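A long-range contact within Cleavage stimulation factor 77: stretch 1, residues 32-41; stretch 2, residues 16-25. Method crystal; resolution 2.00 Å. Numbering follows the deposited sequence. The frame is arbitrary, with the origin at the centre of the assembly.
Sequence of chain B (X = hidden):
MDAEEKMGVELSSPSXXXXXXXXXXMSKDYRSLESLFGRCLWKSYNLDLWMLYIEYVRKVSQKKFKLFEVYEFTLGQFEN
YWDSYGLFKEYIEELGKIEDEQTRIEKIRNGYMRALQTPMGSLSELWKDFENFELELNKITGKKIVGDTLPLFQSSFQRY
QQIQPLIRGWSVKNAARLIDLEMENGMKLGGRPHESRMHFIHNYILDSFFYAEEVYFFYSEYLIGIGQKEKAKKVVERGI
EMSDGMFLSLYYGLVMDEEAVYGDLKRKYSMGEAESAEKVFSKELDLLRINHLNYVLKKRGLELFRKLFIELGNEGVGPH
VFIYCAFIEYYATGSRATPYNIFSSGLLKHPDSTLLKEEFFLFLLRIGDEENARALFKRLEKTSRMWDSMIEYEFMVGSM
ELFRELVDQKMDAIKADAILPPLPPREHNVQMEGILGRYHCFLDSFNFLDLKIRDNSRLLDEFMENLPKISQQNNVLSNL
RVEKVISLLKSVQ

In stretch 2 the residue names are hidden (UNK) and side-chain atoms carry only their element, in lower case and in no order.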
# COMPACT_ATOMS: atom_id res chain seq x y z
N SER B 32 -29.95 -21.43 -51.59
CA SER B 32 -29.32 -20.68 -50.49
C SER B 32 -28.61 -21.52 -49.42
O SER B 32 -27.50 -21.17 -48.98
CB SER B 32 -30.36 -19.79 -49.81
OG SER B 32 -30.75 -18.69 -50.61
N LEU B 33 -29.26 -22.58 -48.95
CA LEU B 33 -28.63 -23.48 -47.97
C LEU B 33 -27.29 -24.05 -48.50
O LEU B 33 -26.31 -24.13 -47.76
CB LEU B 33 -29.56 -24.65 -47.62
CG LEU B 33 -29.19 -25.59 -46.47
CD1 LEU B 33 -28.86 -24.82 -45.21
CD2 LEU B 33 -30.32 -26.61 -46.21
N GLU B 34 -27.29 -24.43 -49.78
CA GLU B 34 -26.12 -25.05 -50.43
C GLU B 34 -24.95 -24.09 -50.63
O GLU B 34 -23.80 -24.54 -50.54
CB GLU B 34 -26.48 -25.74 -51.76
CG GLU B 34 -27.19 -27.08 -51.57
CD GLU B 34 -27.10 -28.01 -52.78
OE1 GLU B 34 -26.28 -27.77 -53.70
OE2 GLU B 34 -27.87 -28.99 -52.81
N SER B 35 -25.25 -22.80 -50.91
CA SER B 35 -24.24 -21.70 -50.91
C SER B 35 -23.71 -21.43 -49.49
O SER B 35 -22.55 -21.00 -49.32
CB SER B 35 -24.82 -20.38 -51.46
OG SER B 35 -25.69 -20.56 -52.58
N LEU B 36 -24.58 -21.62 -48.49
CA LEU B 36 -24.25 -21.32 -47.09
C LEU B 36 -23.21 -22.31 -46.58
O LEU B 36 -22.21 -21.92 -45.98
CB LEU B 36 -25.48 -21.36 -46.20
CG LEU B 36 -25.16 -21.11 -44.70
CD1 LEU B 36 -26.18 -20.21 -44.00
CD2 LEU B 36 -24.92 -22.40 -43.88
N PHE B 37 -23.50 -23.60 -46.79
CA PHE B 37 -22.58 -24.67 -46.49
C PHE B 37 -21.30 -24.51 -47.31
O PHE B 37 -20.19 -24.51 -46.76
CB PHE B 37 -23.25 -26.01 -46.77
CG PHE B 37 -24.19 -26.49 -45.67
CD1 PHE B 37 -23.87 -26.33 -44.32
CD2 PHE B 37 -25.39 -27.14 -45.99
CE1 PHE B 37 -24.73 -26.78 -43.34
CE2 PHE B 37 -26.26 -27.59 -45.00
CZ PHE B 37 -25.92 -27.42 -43.68
N GLY B 38 -21.47 -24.33 -48.62
CA GLY B 38 -20.38 -23.95 -49.51
C GLY B 38 -19.40 -22.97 -48.91
O GLY B 38 -18.19 -23.20 -48.93
N ARG B 39 -19.93 -21.88 -48.36
CA ARG B 39 -19.11 -20.82 -47.71
C ARG B 39 -18.68 -21.09 -46.26
O ARG B 39 -17.60 -20.65 -45.86
CB ARG B 39 -19.84 -19.47 -47.77
CG ARG B 39 -19.94 -18.86 -49.19
CD ARG B 39 -20.89 -17.63 -49.26
NE ARG B 39 -20.26 -16.40 -48.78
CZ ARG B 39 -20.89 -15.25 -48.51
NH1 ARG B 39 -22.21 -15.12 -48.65
NH2 ARG B 39 -20.17 -14.21 -48.08
N CYS B 40 -19.50 -21.79 -45.47
CA CYS B 40 -19.33 -21.82 -43.99
C CYS B 40 -18.96 -23.14 -43.35
O CYS B 40 -18.44 -23.13 -42.22
CB CYS B 40 -20.60 -21.31 -43.28
SG CYS B 40 -21.02 -19.63 -43.69
N LEU B 41 -19.24 -24.26 -44.02
CA LEU B 41 -19.00 -25.59 -43.44
C LEU B 41 -17.54 -25.93 -43.11
O LEU B 41 -17.21 -26.17 -41.94
CB LEU B 41 -19.65 -26.71 -44.24
CG LEU B 41 -20.01 -27.92 -43.37
CD1 LEU B 41 -20.97 -27.63 -42.16
CD2 LEU B 41 -20.56 -28.96 -44.28
N UNK B 16 -25.59 -17.80 -35.18
CA UNK B 16 -26.38 -17.03 -36.13
C UNK B 16 -26.29 -17.60 -37.55
O UNK B 16 -27.20 -17.47 -38.36
c UNK B 16 -25.93 -15.60 -36.11
N UNK B 17 -25.16 -18.21 -37.87
CA UNK B 17 -25.03 -19.03 -39.09
C UNK B 17 -25.91 -20.29 -38.97
O UNK B 17 -26.63 -20.64 -39.88
c UNK B 17 -22.72 -18.07 -39.37
c UNK B 17 -23.53 -19.38 -39.30
c UNK B 17 -21.20 -18.23 -39.23
c UNK B 17 -23.36 -20.33 -40.51
N UNK B 18 -25.87 -20.91 -37.80
CA UNK B 18 -26.66 -22.08 -37.45
C UNK B 18 -28.17 -21.87 -37.61
O UNK B 18 -28.87 -22.66 -38.27
c UNK B 18 -26.82 -23.75 -35.53
c UNK B 18 -26.34 -22.43 -35.99
c UNK B 18 -27.23 -26.37 -35.69
s UNK B 18 -26.45 -25.10 -36.68
N UNK B 19 -28.65 -20.79 -37.02
CA UNK B 19 -30.06 -20.43 -37.02
C UNK B 19 -30.55 -20.04 -38.41
O UNK B 19 -31.65 -20.38 -38.76
c UNK B 19 -30.35 -18.87 -33.41
o UNK B 19 -30.22 -17.64 -33.70
c UNK B 19 -30.33 -19.34 -35.98
c UNK B 19 -30.63 -19.88 -34.55
o UNK B 19 -30.23 -19.33 -32.22
N UNK B 20 -29.71 -19.33 -39.18
CA UNK B 20 -29.97 -19.02 -40.60
C UNK B 20 -30.08 -20.29 -41.44
O UNK B 20 -31.09 -20.49 -42.17
n UNK B 20 -30.30 -17.21 -43.05
c UNK B 20 -28.89 -18.08 -41.13
n UNK B 20 -28.91 -17.09 -44.67
c UNK B 20 -28.21 -17.54 -43.58
c UNK B 20 -30.16 -16.88 -44.32
c UNK B 20 -29.09 -17.64 -42.56
N UNK B 21 -29.07 -21.17 -41.29
CA UNK B 21 -29.05 -22.50 -41.93
C UNK B 21 -30.30 -23.33 -41.66
O UNK B 21 -30.87 -23.93 -42.59
c UNK B 21 -27.74 -23.31 -41.57
N UNK B 22 -30.74 -23.32 -40.41
CA UNK B 22 -31.93 -24.09 -40.02
C UNK B 22 -33.23 -23.50 -40.62
O UNK B 22 -34.07 -24.25 -41.14
c UNK B 22 -32.00 -24.21 -38.51
c UNK B 22 -31.71 -27.24 -35.93
n UNK B 22 -31.99 -25.94 -35.74
c UNK B 22 -33.04 -25.15 -36.44
n UNK B 22 -30.75 -27.80 -35.19
n UNK B 22 -32.32 -27.98 -36.87
c UNK B 22 -33.03 -25.16 -37.98
N UNK B 23 -33.38 -22.17 -40.55
CA UNK B 23 -34.44 -21.44 -41.29
C UNK B 23 -34.51 -21.75 -42.79
O UNK B 23 -35.61 -22.07 -43.33
c UNK B 23 -34.29 -19.92 -41.12
n UNK B 23 -32.35 -16.15 -40.50
c UNK B 23 -34.89 -19.28 -39.88
c UNK B 23 -34.59 -17.77 -39.81
c UNK B 23 -32.39 -16.73 -39.31
n UNK B 23 -33.43 -17.47 -38.95
n UNK B 23 -31.38 -16.54 -38.46
N UNK B 24 -33.36 -21.62 -43.49
CA UNK B 24 -33.24 -21.98 -44.93
C UNK B 24 -33.59 -23.44 -45.25
O UNK B 24 -34.20 -23.73 -46.32
c UNK B 24 -32.21 -19.55 -46.64
c UNK B 24 -31.34 -20.28 -45.60
c UNK B 24 -29.86 -20.30 -45.99
c UNK B 24 -31.82 -21.72 -45.43
N UNK B 25 -33.19 -24.35 -44.35
CA UNK B 25 -33.62 -25.77 -44.39
C UNK B 25 -35.13 -25.88 -44.29
O UNK B 25 -35.78 -26.41 -45.19
c UNK B 25 -34.04 -28.80 -42.52
c UNK B 25 -34.27 -30.19 -42.70
c UNK B 25 -32.88 -30.13 -44.67
c UNK B 25 -33.68 -30.84 -43.78
c UNK B 25 -32.98 -26.61 -43.26
c UNK B 25 -33.23 -28.09 -43.42
o UNK B 25 -33.87 -32.19 -44.01
c UNK B 25 -32.67 -28.78 -44.49

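Position 16 has one side-chain carbon and nothing beyond it. It is out of reach of stretch 1. This is Ala-16.

Position 17 has four side-chain carbons. They fork at the first, and one arm is two carbons long. CA-to-CB points toward stretch 1, and the side chain meets Leu-36 and Cys-40. A beta-branched, all-carbon chain of this shape is Ile-17. Its CG2 lies 4.0 Å from Cys-40 SG and 4.3 Å from Leu-36 CD2.

Position 18 has two carbons, a sulfur and a last carbon, unbranched. CA-to-CB points away from stretch 1. The thioether identifies Met-18.

Position 19 has three carbons, the third carrying two oxygens. The carboxylate is exposed and touches nothing on stretch 1. This is Glu-19.

Position 20 has one carbon, then a five-membered ring of three carbons and two nitrogens. CA-to-CB points sideways, but the ring comes near Leu-36. An imidazole means His-20. Its CD2 is 3.4 Å from Leu-36 CD1, which approaches the ring obliquely.

Position 21 has a single carbon. It touches Leu-33 and Leu-36. This is Ala-21. Its CB is 3.8 Å from Leu-36 CD2 and 4.1 Å from Leu-33 CD1.

Position 22 has three carbons, a nitrogen, and a carbon carrying two more nitrogens. CA-to-CB points away from stretch 1. The guanidinium gives Arg-22.

Position 23 repeats that pattern of atoms. It is exposed and out of reach of stretch 1, but touches a crystal neighbour. This is Arg-23.

Position 24 has four carbons, forked at the second. CA-to-CB points toward stretch 1, where the side chain meets Ser-32, Leu-33 and Leu-36. The fork places it as Leu-24. Its CD2 is 3.7 Å from Ser-32 CB, and its CD1 is 4.2 Å from Leu-36 CD1.

Position 25 has one carbon, then a ring of six carbons bearing one oxygen. The ring meets Leu-33. The phenol identifies Tyr-25. Its CD1 is 3.6 Å from Leu-33 CD2, which lies at the ring edge.

The two helices run nearly antiparallel, at 152°, with axes 9.5 Å apart at closest approach. Leu-36 is the knob, seated among Ile-17, His-20, Ala-21 and Leu-24. The small Ala-21 side chain adjoins both Leu-33 and Leu-36. Leu-33 CD1 also packs 3.4 Å from Ala-21 O, an oxygen already engaged by Tyr-25 N within its own helix. No hydrogen bond crosses between the stretches. The contact buries 404 Å² and rests mainly on apolar packing.

Stretch 2 16-25: AIMEHARRLY
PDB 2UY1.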